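Local coordinates for protein halocarboxylic acid dehalogenase DehI (PDB 3BJX) that probably hydrolyses the carbon-halogen bond of alpha-halocarboxylic acids, as a group I haloacid dehalogenase with an all-helical fold, at residues L45-L57 and A124-I136. Residues are numbered along the deposited sequence; the frame is centred on the assembly and turned at random.
With SO4 (sulfate ion), chain E.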
ATOM      1  N   LEU A  45       8.468  13.519  19.176  1.00 16.87           N
ATOM      2  CA  LEU A  45       9.415  12.888  18.255  1.00 17.73           C
ATOM      3  C   LEU A  45      10.718  13.678  17.995  1.00 19.54           C
ATOM      4  O   LEU A  45      11.631  13.141  17.371  1.00 21.11           O
ATOM      5  CB  LEU A  45       8.714  12.460  16.948  1.00 16.04           C
ATOM      6  CG  LEU A  45       7.510  11.514  17.109  1.00 14.49           C
ATOM      7  CD1 LEU A  45       6.959  11.074  15.785  1.00 14.46           C
ATOM      8  CD2 LEU A  45       7.849  10.277  17.974  1.00 14.91           C
ATOM      9  N   ARG A  46      10.820  14.927  18.494  1.00 19.97           N
ATOM     10  CA  ARG A  46      12.009  15.802  18.278  1.00 19.06           C
ATOM     11  C   ARG A  46      12.262  15.975  16.780  1.00 18.87           C
ATOM     12  O   ARG A  46      13.353  15.690  16.269  1.00 17.63           O
ATOM     13  CB  ARG A  46      13.302  15.299  18.981  1.00 18.47           C
ATOM     14  CG  ARG A  46      13.131  14.675  20.381  1.00 18.95           C
ATOM     15  CD  ARG A  46      14.333  13.797  20.758  1.00 18.74           C
ATOM     16  NE  ARG A  46      15.482  14.632  21.067  1.00 21.93           N
ATOM     17  CZ  ARG A  46      16.659  14.620  20.430  1.00 24.46           C
ATOM     18  NH1 ARG A  46      16.909  13.769  19.428  1.00 23.30           N
ATOM     19  NH2 ARG A  46      17.613  15.463  20.821  1.00 25.09           N
ATOM     20  N   VAL A  47      11.222  16.437  16.088  1.00 18.33           N
ATOM     21  CA  VAL A  47      11.242  16.640  14.643  1.00 16.59           C
ATOM     22  C   VAL A  47      10.576  17.977  14.306  1.00 16.55           C
ATOM     23  O   VAL A  47       9.659  18.415  15.011  1.00 17.27           O
ATOM     24  CB  VAL A  47      10.519  15.475  13.879  1.00 16.07           C
ATOM     25  CG1 VAL A  47      11.305  14.161  13.985  1.00 14.27           C
ATOM     26  CG2 VAL A  47       9.085  15.290  14.355  1.00 14.55           C
ATOM     27  N   PRO A  48      11.031  18.637  13.232  1.00 15.74           N
ATOM     28  CA  PRO A  48      10.497  19.927  12.844  1.00 15.03           C
ATOM     29  C   PRO A  48       9.387  19.877  11.766  1.00 16.05           C
ATOM     30  O   PRO A  48       9.111  20.889  11.105  1.00 17.88           O
ATOM     31  CB  PRO A  48      11.747  20.654  12.309  1.00 12.99           C
ATOM     32  CG  PRO A  48      12.721  19.575  11.934  1.00 12.43           C
ATOM     33  CD  PRO A  48      12.146  18.246  12.351  1.00 15.21           C
ATOM     34  N   TRP A  49       8.775  18.719  11.571  1.00 15.97           N
ATOM     35  CA  TRP A  49       7.645  18.602  10.658  1.00 15.62           C
ATOM     36  C   TRP A  49       6.672  17.535  11.159  1.00 16.38           C
ATOM     37  O   TRP A  49       7.043  16.649  11.943  1.00 18.31           O
ATOM     38  CB  TRP A  49       8.108  18.324   9.207  1.00 13.30           C
ATOM     39  CG  TRP A  49       8.296  16.874   8.831  1.00 13.67           C
ATOM     40  CD1 TRP A  49       7.491  16.123   8.010  1.00 13.85           C
ATOM     41  CD2 TRP A  49       9.358  15.996   9.249  1.00 14.26           C
ATOM     42  NE1 TRP A  49       7.981  14.838   7.896  1.00 13.48           N
ATOM     43  CE2 TRP A  49       9.124  14.732   8.646  1.00 14.25           C
ATOM     44  CE3 TRP A  49      10.485  16.151  10.072  1.00 13.75           C
ATOM     45  CZ2 TRP A  49       9.987  13.627   8.840  1.00 14.47           C
ATOM     46  CZ3 TRP A  49      11.340  15.032  10.270  1.00 13.67           C
ATOM     47  CH2 TRP A  49      11.072  13.796   9.660  1.00 13.04           C
ATOM     48  N   VAL A  50       5.428  17.645  10.714  1.00 16.19           N
ATOM     49  CA  VAL A  50       4.430  16.594  10.869  1.00 15.53           C
ATOM     50  C   VAL A  50       4.404  15.803   9.566  1.00 16.68           C
ATOM     51  O   VAL A  50       4.257  16.397   8.489  1.00 17.77           O
ATOM     52  CB  VAL A  50       3.018  17.176  11.223  1.00 14.56           C
ATOM     53  CG1 VAL A  50       1.955  16.124  11.093  1.00 13.86           C
ATOM     54  CG2 VAL A  50       3.018  17.725  12.657  1.00 12.88           C
ATOM     55  N   ALA A  51       4.594  14.480   9.673  1.00 14.97           N
ATOM     56  CA  ALA A  51       4.711  13.607   8.519  1.00 15.69           C
ATOM     57  C   ALA A  51       3.514  13.786   7.609  1.00 16.54           C
ATOM     58  O   ALA A  51       2.385  13.929   8.101  1.00 18.37           O
ATOM     59  CB  ALA A  51       4.822  12.175   8.936  1.00 13.52           C
ATOM     60  N   PHE A  52       3.779  13.823   6.302  1.00 15.34           N
ATOM     61  CA  PHE A  52       2.753  13.760   5.263  1.00 17.34           C
ATOM     62  C   PHE A  52       1.658  12.724   5.629  1.00 18.66           C
ATOM     63  O   PHE A  52       0.462  13.007   5.521  1.00 20.36           O
ATOM     64  CB  PHE A  52       3.442  13.420   3.914  1.00 16.08           C
ATOM     65  CG  PHE A  52       2.527  13.426   2.691  1.00 14.60           C
ATOM     66  CD1 PHE A  52       1.360  14.177   2.648  1.00 12.01           C
ATOM     67  CD2 PHE A  52       2.898  12.700   1.545  1.00 14.40           C
ATOM     68  CE1 PHE A  52       0.554  14.173   1.500  1.00 12.65           C
ATOM     69  CE2 PHE A  52       2.116  12.708   0.395  1.00 12.82           C
ATOM     70  CZ  PHE A  52       0.942  13.446   0.371  1.00 13.60           C
ATOM     71  N   GLY A  53       2.071  11.540   6.082  1.00 19.54           N
ATOM     72  CA  GLY A  53       1.141  10.485   6.456  1.00 19.40           C
ATOM     73  C   GLY A  53       0.200  10.881   7.575  1.00 20.79           C
ATOM     74  O   GLY A  53      -0.986  10.534   7.558  1.00 20.71           O
ATOM     75  N   CYS A  54       0.727  11.600   8.560  1.00 20.96           N
ATOM     76  CA  CYS A  54      -0.117  12.124   9.646  1.00 20.31           C
ATOM     77  C   CYS A  54      -1.091  13.183   9.155  1.00 20.17           C
ATOM     78  O   CYS A  54      -2.241  13.182   9.562  1.00 22.72           O
ATOM     79  CB  CYS A  54       0.731  12.686  10.768  1.00 18.71           C
ATOM     80  SG  CYS A  54       1.557  11.394  11.649  1.00 16.71           S
ATOM     81  N   ARG A  55      -0.623  14.065   8.276  1.00 18.09           N
ATOM     82  CA  ARG A  55      -1.448  15.137   7.726  1.00 17.42           C
ATOM     83  C   ARG A  55      -2.630  14.614   6.904  1.00 18.12           C
ATOM     84  O   ARG A  55      -3.702  15.252   6.871  1.00 18.41           O
ATOM     85  CB  ARG A  55      -0.598  16.122   6.898  1.00 15.73           C
ATOM     86  CG  ARG A  55       0.636  16.623   7.651  1.00 14.81           C
ATOM     87  CD  ARG A  55       1.228  17.875   7.027  1.00 14.76           C
ATOM     88  NE  ARG A  55       1.631  17.737   5.622  1.00 11.12           N
ATOM     89  CZ  ARG A  55       2.881  17.540   5.196  1.00 12.02           C
ATOM     90  NH1 ARG A  55       3.884  17.399   6.054  1.00 10.43           N
ATOM     91  NH2 ARG A  55       3.130  17.460   3.882  1.00 11.49           N
ATOM     92  N   VAL A  56      -2.431  13.471   6.247  1.00 15.30           N
ATOM     93  CA  VAL A  56      -3.517  12.765   5.578  1.00 15.78           C
ATOM     94  C   VAL A  56      -4.485  12.117   6.575  1.00 16.60           C
ATOM     95  O   VAL A  56      -5.695  12.126   6.351  1.00 16.39           O
ATOM     96  CB  VAL A  56      -2.981  11.720   4.555  1.00 13.81           C
ATOM     97  CG1 VAL A  56      -4.117  10.891   3.970  1.00 12.09           C
ATOM     98  CG2 VAL A  56      -2.182  12.443   3.438  1.00 12.01           C
ATOM     99  N   LEU A  57      -3.939  11.578   7.666  1.00 18.43           N
ATOM    100  CA  LEU A  57      -4.712  10.910   8.729  1.00 18.92           C
ATOM    101  C   LEU A  57      -5.537  11.916   9.489  1.00 18.65           C
ATOM    102  O   LEU A  57      -6.620  11.598   9.977  1.00 19.02           O
ATOM    103  CB  LEU A  57      -3.787  10.200   9.728  1.00 17.33           C
ATOM    104  CG  LEU A  57      -2.963   9.009   9.251  1.00 18.22           C
ATOM    105  CD1 LEU A  57      -1.998   8.522  10.376  1.00 18.61           C
ATOM    106  CD2 LEU A  57      -3.869   7.869   8.730  1.00 18.16           C
ATOM    107  N   ALA A 124      17.551  16.379   9.460  1.00 12.51           N
ATOM    108  CA  ALA A 124      16.312  16.420  10.225  1.00 13.72           C
ATOM    109  C   ALA A 124      15.391  15.294   9.792  1.00 14.76           C
ATOM    110  O   ALA A 124      14.644  14.747  10.612  1.00 18.62           O
ATOM    111  CB  ALA A 124      15.600  17.777  10.057  1.00 14.15           C
ATOM    112  N   PHE A 125      15.411  14.988   8.500  1.00 13.95           N
ATOM    113  CA  PHE A 125      14.556  13.969   7.930  1.00 14.39           C
ATOM    114  C   PHE A 125      15.096  12.590   8.184  1.00 15.25           C
ATOM    115  O   PHE A 125      14.321  11.715   8.540  1.00 15.98           O
ATOM    116  CB  PHE A 125      14.314  14.183   6.431  1.00 14.38           C
ATOM    117  CG  PHE A 125      13.277  15.214   6.148  1.00 13.60           C
ATOM    118  CD1 PHE A 125      11.948  14.918   6.299  1.00 11.56           C
ATOM    119  CD2 PHE A 125      13.640  16.504   5.777  1.00 12.60           C
ATOM    120  CE1 PHE A 125      10.987  15.881   6.068  1.00 12.75           C
ATOM    121  CE2 PHE A 125      12.680  17.461   5.556  1.00 12.30           C
ATOM    122  CZ  PHE A 125      11.359  17.160   5.709  1.00 12.41           C
ATOM    123  N   ASN A 126      16.406  12.398   7.979  1.00 16.56           N
ATOM    124  CA  ASN A 126      17.100  11.167   8.387  1.00 15.99           C
ATOM    125  C   ASN A 126      16.789  10.753   9.806  1.00 16.12           C
ATOM    126  O   ASN A 126      16.636   9.569  10.071  1.00 16.29           O
ATOM    127  CB  ASN A 126      18.619  11.286   8.199  1.00 16.54           C
ATOM    128  CG  ASN A 126      19.000  11.376   6.753  1.00 17.16           C
ATOM    129  OD1 ASN A 126      18.163  11.100   5.890  1.00 18.37           O
ATOM    130  ND2 ASN A 126      20.242  11.782   6.463  1.00 14.51           N
ATOM    131  N   TYR A 127      16.692  11.736  10.703  1.00 16.50           N
ATOM    132  CA  TYR A 127      16.350  11.497  12.099  1.00 16.65           C
ATOM    133  C   TYR A 127      14.888  11.106  12.333  1.00 17.06           C
ATOM    134  O   TYR A 127      14.615  10.169  13.080  1.00 17.53           O
ATOM    135  CB  TYR A 127      16.712  12.705  12.983  1.00 17.82           C
ATOM    136  CG  TYR A 127      16.374  12.467  14.427  1.00 17.45           C
ATOM    137  CD1 TYR A 127      17.178  11.645  15.207  1.00 17.91           C
ATOM    138  CD2 TYR A 127      15.237  13.016  15.003  1.00 18.10           C
ATOM    139  CE1 TYR A 127      16.880  11.388  16.530  1.00 17.47           C
ATOM    140  CE2 TYR A 127      14.913  12.758  16.348  1.00 18.52           C
ATOM    141  CZ  TYR A 127      15.753  11.937  17.106  1.00 18.62           C
ATOM    142  OH  TYR A 127      15.491  11.644  18.440  1.00 17.26           O
ATOM    143  N   GLY A 128      13.948  11.835  11.732  1.00 15.76           N
ATOM    144  CA  GLY A 128      12.550  11.572  12.006  1.00 13.94           C
ATOM    145  C   GLY A 128      11.905  10.490  11.167  1.00 12.98           C
ATOM    146  O   GLY A 128      10.902   9.921  11.574  1.00 13.04           O
ATOM    147  N   ASN A 129      12.476  10.217   9.997  1.00 12.70           N
ATOM    148  CA  ASN A 129      11.857   9.354   8.988  1.00 12.14           C
ATOM    149  C   ASN A 129      11.620   7.952   9.531  1.00 10.80           C
ATOM    150  O   ASN A 129      10.483   7.488   9.505  1.00  8.47           O
ATOM    151  CB  ASN A 129      12.646   9.365   7.651  1.00 12.44           C
ATOM    152  CG  ASN A 129      12.111  10.389   6.645  1.00 13.07           C
ATOM    153  OD1 ASN A 129      11.052  10.986   6.855  1.00 15.04           O
ATOM    154  ND2 ASN A 129      12.835  10.588   5.543  1.00 10.59           N
ATOM    155  N   PRO A 130      12.680   7.299  10.077  1.00 10.98           N
ATOM    156  CA  PRO A 130      12.526   6.002  10.771  1.00 10.46           C
ATOM    157  C   PRO A 130      11.580   6.066  11.989  1.00 11.74           C
ATOM    158  O   PRO A 130      10.839   5.093  12.263  1.00 10.17           O
ATOM    159  CB  PRO A 130      13.955   5.654  11.224  1.00 10.24           C
ATOM    160  CG  PRO A 130      14.741   6.940  11.147  1.00  9.79           C
ATOM    161  CD  PRO A 130      14.087   7.750  10.055  1.00  9.22           C
ATOM    162  N   LYS A 131      11.580   7.191  12.706  1.00 12.41           N
ATOM    163  CA  LYS A 131      10.647   7.325  13.860  1.00 14.34           C
ATOM    164  C   LYS A 131       9.196   7.264  13.391  1.00 14.60           C
ATOM    165  O   LYS A 131       8.380   6.517  13.952  1.00 15.78           O
ATOM    166  CB  LYS A 131      10.912   8.591  14.675  1.00 13.90           C
ATOM    167  CG  LYS A 131      12.336   8.679  15.166  1.00 14.66           C
ATOM    168  CD  LYS A 131      12.545   9.772  16.163  1.00 15.49           C
ATOM    169  CE  LYS A 131      12.231   9.291  17.565  1.00 17.76           C
ATOM    170  NZ  LYS A 131      12.578  10.354  18.580  1.00 19.85           N
ATOM    171  N   TYR A 132       8.894   8.012  12.329  1.00 13.12           N
ATOM    172  CA  TYR A 132       7.579   7.971  11.712  1.00 13.26           C
ATOM    173  C   TYR A 132       7.203   6.618  11.143  1.00 12.92           C
ATOM    174  O   TYR A 132       6.045   6.253  11.157  1.00 16.20           O
ATOM    175  CB  TYR A 132       7.444   9.033  10.621  1.00 11.21           C
ATOM    176  CG  TYR A 132       7.092  10.375  11.159  1.00 10.77           C
ATOM    177  CD1 TYR A 132       5.882  10.579  11.830  1.00 10.88           C
ATOM    178  CD2 TYR A 132       7.967  11.465  10.999  1.00  9.81           C
ATOM    179  CE1 TYR A 132       5.558  11.844  12.344  1.00 11.40           C
ATOM    180  CE2 TYR A 132       7.644  12.713  11.484  1.00 10.22           C
ATOM    181  CZ  TYR A 132       6.447  12.899  12.168  1.00 10.47           C
ATOM    182  OH  TYR A 132       6.134  14.148  12.630  1.00  9.71           O
ATOM    183  N   LEU A 133       8.168   5.890  10.608  1.00 13.66           N
ATOM    184  CA  LEU A 133       7.924   4.513  10.165  1.00 14.38           C
ATOM    185  C   LEU A 133       7.414   3.609  11.302  1.00 14.35           C
ATOM    186  O   LEU A 133       6.634   2.701  11.052  1.00 16.27           O
ATOM    187  CB  LEU A 133       9.183   3.910   9.510  1.00 12.46           C
ATOM    188  CG  LEU A 133       9.132   2.496   8.926  1.00 13.07           C
ATOM    189  CD1 LEU A 133       7.967   2.311   7.903  1.00 12.28           C
ATOM    190  CD2 LEU A 133      10.497   2.094   8.309  1.00 12.73           C
ATOM    191  N   LEU A 134       7.841   3.867  12.535  1.00 14.83           N
ATOM    192  CA  LEU A 134       7.373   3.106  13.700  1.00 16.07           C
ATOM    193  C   LEU A 134       5.967   3.499  14.091  1.00 17.36           C
ATOM    194  O   LEU A 134       5.112   2.635  14.280  1.00 19.33           O
ATOM    195  CB  LEU A 134       8.291   3.312  14.902  1.00 15.09           C
ATOM    196  CG  LEU A 134       9.642   2.636  14.851  1.00 15.99           C
ATOM    197  CD1 LEU A 134      10.552   3.345  15.830  1.00 16.18           C
ATOM    198  CD2 LEU A 134       9.564   1.100  15.103  1.00 15.21           C
ATOM    199  N   LEU A 135       5.736   4.806  14.240  1.00 18.46           N
ATOM    200  CA  LEU A 135       4.388   5.334  14.511  1.00 17.61           C
ATOM    201  C   LEU A 135       3.358   4.748  13.527  1.00 17.93           C
ATOM    202  O   LEU A 135       2.431   4.069  13.945  1.00 19.05           O
ATOM    203  CB  LEU A 135       4.364   6.871  14.499  1.00 16.31           C
ATOM    204  CG  LEU A 135       2.980   7.546  14.572  1.00 17.18           C
ATOM    205  CD1 LEU A 135       2.195   7.107  15.801  1.00 17.51           C
ATOM    206  CD2 LEU A 135       3.066   9.053  14.537  1.00 16.65           C
ATOM    207  N   ILE A 136       3.556   4.989  12.232  1.00 17.21           N
ATOM    208  CA  ILE A 136       2.673   4.508  11.169  1.00 16.43           C
ATOM    209  C   ILE A 136       2.495   2.984  11.192  1.00 16.52           C
ATOM    210  O   ILE A 136       1.382   2.484  10.973  1.00 16.44           O
ATOM    211  CB  ILE A 136       3.166   5.028   9.782  1.00 17.88           C
ATOM    212  CG1 ILE A 136       3.044   6.576   9.685  1.00 18.33           C
ATOM    213  CG2 ILE A 136       2.529   4.295   8.615  1.00 17.29           C
ATOM    214  CD1 ILE A 136       1.777   7.183  10.227  1.00 19.36           C
TER
HETATM  215  S   SO4 E 297       7.052  12.614   5.309  1.00 25.72           S
HETATM  216  O1  SO4 E 297       8.473  12.828   5.640  1.00 24.70           O
HETATM  217  O2  SO4 E 297       6.526  11.490   6.083  1.00 25.61           O
HETATM  218  O3  SO4 E 297       6.309  13.819   5.646  1.00 26.55           O
HETATM  219  O4  SO4 E 297       6.858  12.326   3.887  1.00 24.36           O
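With CG between its backbone N and carbonyl carbon (chi1 88°), W49 places its indole between F125 and Y132 of helix 112-143, while Y132, its CG anti to the carbonyl carbon, reaches the link between helices 32-45 and 52-57. The result is an aromatic cluster at the centre of this all-helical fold. F125 CE1 lies over one indole face, 3.4 Å from W49 CE2, the two planes inclined at 48°. On the opposite face Y132 presents an edge, an offset edge-to-face pair. Y132 is itself clamped: A51 CB sits over the middle of one face and L45 CD1 over the other, nearer the rim. Its hydroxyl donates to W49 O (2.7 Å) in the carbonyl plane, on a lone pair. G128 makes this closeness possible, its CA 3.5 Å from V47 CG1; a CB there would clash with V47 and W49. Farther along, K131 NZ bonds L45 O from above the carbonyl plane and is paired with E81. R46 NH1 donates to Y127 OH (2.7 Å), which lies in the guanidinium plane. Were W49 an alanine, F125 and Y132 would probably be left facing a gap and the bound sulfate short of a donor. That sulfate, probably from the crystallisation liquor, sits at the start of helix 52-57, where S203 also bonds it: W49 NE1 reaches its O3 at 3.0 Å, and F52 N donates to the same O3 at 2.6 Å, nearly straight.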